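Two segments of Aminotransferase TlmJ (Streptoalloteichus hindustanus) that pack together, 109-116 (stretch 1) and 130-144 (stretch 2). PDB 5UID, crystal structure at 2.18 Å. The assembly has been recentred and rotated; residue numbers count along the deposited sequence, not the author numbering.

Stretch 1 (109-116) ATLNPTAD
Stretch 2 130-144: VVLHYGGYPGDLVAI

Stretch 1 is a loop that turns helical at Ala-115; stretch 2 leaves a strand, turns through two glycines and enters a helix at Leu-141. The two stretches advance together, with Asn-112 CA 5.9 Å from Tyr-134 CA, Thr-114 CA 5.4 Å from Asp-140 CA and Ala-115 CA 4.6 Å from Ile-144 CA.

Asn-112 (phi/psi -112/148) is the polar hub. Its chi1 of -92° lies between wells, and with chi2 at -28° the amide bonds two backbone groups of the turn: Tyr-134 N donates to Asn-112 OD1 (3.0 Å), and Asn-112 ND2 donates to Tyr-137 O (3.2 Å). Gly-139, at 76/-145, leaves room for this amide; an ideal CB there would lie 2.7 Å from Asn-112 ND2.

Leu-111, in a left-handed conformation (59/22; chi1 m, chi2 p), sets its CB over one face of the t-rotamer Tyr-134 ring, 3.6 Å from the centroid and 6° off the normal.

Asp-140 (chi1 t, -150°) occupies its own helix's N-cap position without capping it; its OD2 instead accepts from Ala-115 N at 2.8 Å. Water 3 joins Pro-113 O (2.6 Å) to Asp-140 N (2.9 Å).

Apolar contacts complete the fit: Pro-113 CG meets Val-131 CG2 (chi1 p) at 3.8 Å, Ala-115 CB meets Ala-143 CB at 3.8 Å, and Ile-144 (m, t) extends CD1 to 4.4 Å from Pro-113 CG.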

# COMPACT_ATOMS: atom_id res chain seq x y z
N ALA A 109 33.40 -0.14 -8.13
CA ALA A 109 33.82 0.63 -6.96
C ALA A 109 32.65 1.35 -6.30
O ALA A 109 32.63 1.50 -5.08
CB ALA A 109 34.90 1.64 -7.36
N THR A 110 31.67 1.79 -7.09
CA THR A 110 30.55 2.56 -6.58
C THR A 110 29.21 1.84 -6.68
O THR A 110 28.24 2.30 -6.07
CB THR A 110 30.44 3.90 -7.32
OG1 THR A 110 30.15 3.66 -8.70
CG2 THR A 110 31.74 4.68 -7.21
N LEU A 111 29.14 0.74 -7.43
CA LEU A 111 27.90 0.00 -7.69
C LEU A 111 26.85 0.87 -8.37
O LEU A 111 25.65 0.57 -8.31
CB LEU A 111 27.34 -0.63 -6.41
CG LEU A 111 28.16 -1.79 -5.83
CD1 LEU A 111 29.33 -1.31 -4.99
CD2 LEU A 111 27.27 -2.74 -5.03
N ASN A 112 27.27 1.95 -9.03
CA ASN A 112 26.43 2.81 -9.85
C ASN A 112 26.81 2.67 -11.32
O ASN A 112 27.98 2.43 -11.64
CB ASN A 112 26.56 4.29 -9.45
CG ASN A 112 25.53 4.70 -8.41
OD1 ASN A 112 24.44 4.13 -8.32
ND2 ASN A 112 25.87 5.71 -7.61
N PRO A 113 25.85 2.81 -12.23
CA PRO A 113 26.18 2.77 -13.65
C PRO A 113 26.66 4.13 -14.15
O PRO A 113 26.25 5.18 -13.66
CB PRO A 113 24.85 2.39 -14.30
CG PRO A 113 23.83 2.98 -13.39
CD PRO A 113 24.40 2.87 -12.00
N THR A 114 27.57 4.08 -15.12
CA THR A 114 27.98 5.28 -15.82
C THR A 114 27.01 5.56 -16.97
O THR A 114 26.17 4.73 -17.32
CB THR A 114 29.41 5.15 -16.35
OG1 THR A 114 29.43 4.19 -17.41
CG2 THR A 114 30.35 4.70 -15.25
N ALA A 115 27.15 6.75 -17.57
CA ALA A 115 26.38 7.05 -18.77
C ALA A 115 26.74 6.11 -19.91
O ALA A 115 25.89 5.78 -20.74
CB ALA A 115 26.60 8.50 -19.18
N ASP A 116 28.00 5.66 -19.96
CA ASP A 116 28.41 4.71 -21.00
C ASP A 116 27.75 3.35 -20.80
O ASP A 116 27.41 2.68 -21.78
CB ASP A 116 29.93 4.58 -21.01
CG ASP A 116 30.62 5.80 -21.59
OD1 ASP A 116 30.01 6.49 -22.43
OD2 ASP A 116 31.77 6.08 -21.19
N VAL A 130 15.72 3.61 -15.73
CA VAL A 130 15.57 3.70 -14.29
C VAL A 130 16.95 3.58 -13.67
O VAL A 130 17.72 2.67 -14.01
CB VAL A 130 14.63 2.60 -13.74
CG1 VAL A 130 14.47 2.74 -12.23
CG2 VAL A 130 13.28 2.68 -14.43
N VAL A 131 17.27 4.50 -12.76
CA VAL A 131 18.55 4.49 -12.07
C VAL A 131 18.31 4.80 -10.60
O VAL A 131 17.32 5.45 -10.24
CB VAL A 131 19.54 5.50 -12.70
CG1 VAL A 131 19.18 6.93 -12.32
CG2 VAL A 131 20.97 5.18 -12.32
N LEU A 132 19.19 4.31 -9.75
CA LEU A 132 19.22 4.69 -8.34
C LEU A 132 20.53 5.40 -8.03
O LEU A 132 21.38 5.60 -8.91
CB LEU A 132 19.01 3.46 -7.43
CG LEU A 132 19.85 2.19 -7.59
CD1 LEU A 132 21.24 2.33 -6.98
CD2 LEU A 132 19.11 1.01 -6.98
N HIS A 133 20.68 5.81 -6.78
CA HIS A 133 21.85 6.54 -6.31
C HIS A 133 22.47 5.71 -5.19
O HIS A 133 22.17 5.92 -4.02
CB HIS A 133 21.46 7.94 -5.83
CG HIS A 133 20.43 8.61 -6.69
ND1 HIS A 133 19.09 8.57 -6.40
CD2 HIS A 133 20.56 9.33 -7.83
CE1 HIS A 133 18.42 9.24 -7.33
NE2 HIS A 133 19.29 9.71 -8.20
N TYR A 134 23.34 4.77 -5.57
CA TYR A 134 23.75 3.71 -4.65
C TYR A 134 24.34 4.28 -3.37
O TYR A 134 25.29 5.06 -3.40
CB TYR A 134 24.75 2.77 -5.32
CG TYR A 134 25.04 1.57 -4.45
CD1 TYR A 134 24.25 0.43 -4.50
CD2 TYR A 134 26.10 1.58 -3.54
CE1 TYR A 134 24.50 -0.66 -3.70
CE2 TYR A 134 26.36 0.49 -2.73
CZ TYR A 134 25.55 -0.62 -2.81
OH TYR A 134 25.81 -1.71 -2.01
N GLY A 135 23.75 3.88 -2.24
CA GLY A 135 24.21 4.30 -0.94
C GLY A 135 24.00 5.76 -0.61
O GLY A 135 24.41 6.20 0.47
N GLY A 136 23.36 6.52 -1.50
CA GLY A 136 23.25 7.95 -1.37
C GLY A 136 24.15 8.72 -2.31
O GLY A 136 23.93 9.92 -2.53
N TYR A 137 25.17 8.07 -2.87
CA TYR A 137 26.02 8.70 -3.87
C TYR A 137 25.22 8.92 -5.15
O TYR A 137 24.68 7.96 -5.70
CB TYR A 137 27.24 7.83 -4.17
CG TYR A 137 28.38 7.94 -3.20
CD1 TYR A 137 28.17 7.92 -1.83
CD2 TYR A 137 29.69 8.03 -3.65
CE1 TYR A 137 29.23 8.01 -0.93
CE2 TYR A 137 30.75 8.12 -2.77
CZ TYR A 137 30.52 8.11 -1.41
OH TYR A 137 31.58 8.20 -0.53
N PRO A 138 25.12 10.16 -5.64
CA PRO A 138 24.38 10.37 -6.90
C PRO A 138 25.02 9.69 -8.10
O PRO A 138 24.30 9.30 -9.03
CB PRO A 138 24.38 11.90 -7.05
CG PRO A 138 24.58 12.42 -5.65
CD PRO A 138 25.48 11.43 -4.99
N GLY A 139 26.34 9.54 -8.11
CA GLY A 139 26.98 8.85 -9.22
C GLY A 139 27.05 9.71 -10.47
O GLY A 139 27.21 10.93 -10.42
N ASP A 140 26.93 9.04 -11.62
CA ASP A 140 26.96 9.70 -12.92
C ASP A 140 25.59 10.24 -13.33
O ASP A 140 25.24 10.23 -14.52
CB ASP A 140 27.50 8.74 -13.97
CG ASP A 140 28.24 9.44 -15.09
OD1 ASP A 140 28.63 10.61 -14.90
OD2 ASP A 140 28.44 8.82 -16.16
N LEU A 141 24.81 10.72 -12.36
CA LEU A 141 23.42 11.07 -12.61
C LEU A 141 23.29 12.16 -13.67
O LEU A 141 22.38 12.11 -14.51
CB LEU A 141 22.75 11.51 -11.31
CG LEU A 141 21.31 12.03 -11.43
CD1 LEU A 141 20.39 10.96 -11.99
CD2 LEU A 141 20.82 12.52 -10.08
N VAL A 142 24.17 13.16 -13.64
CA VAL A 142 24.04 14.29 -14.56
C VAL A 142 24.27 13.84 -16.00
O VAL A 142 23.49 14.18 -16.90
CB VAL A 142 25.01 15.42 -14.17
CG1 VAL A 142 25.02 16.51 -15.24
CG2 VAL A 142 24.61 16.01 -12.83
N ALA A 143 25.33 13.07 -16.24
CA ALA A 143 25.59 12.59 -17.60
C ALA A 143 24.51 11.60 -18.05
O ALA A 143 24.14 11.58 -19.23
CB ALA A 143 26.97 11.94 -17.67
N ILE A 144 24.00 10.78 -17.12
CA ILE A 144 22.93 9.86 -17.46
C ILE A 144 21.68 10.63 -17.88
O ILE A 144 21.04 10.32 -18.89
CB ILE A 144 22.64 8.91 -16.28
CG1 ILE A 144 23.80 7.92 -16.11
CG2 ILE A 144 21.32 8.17 -16.48
CD1 ILE A 144 23.71 7.09 -14.85
O HOH W 1 28.13 4.87 -5.09
O HOH W 2 21.85 3.12 -10.07
O HOH W 3 25.46 6.55 -11.59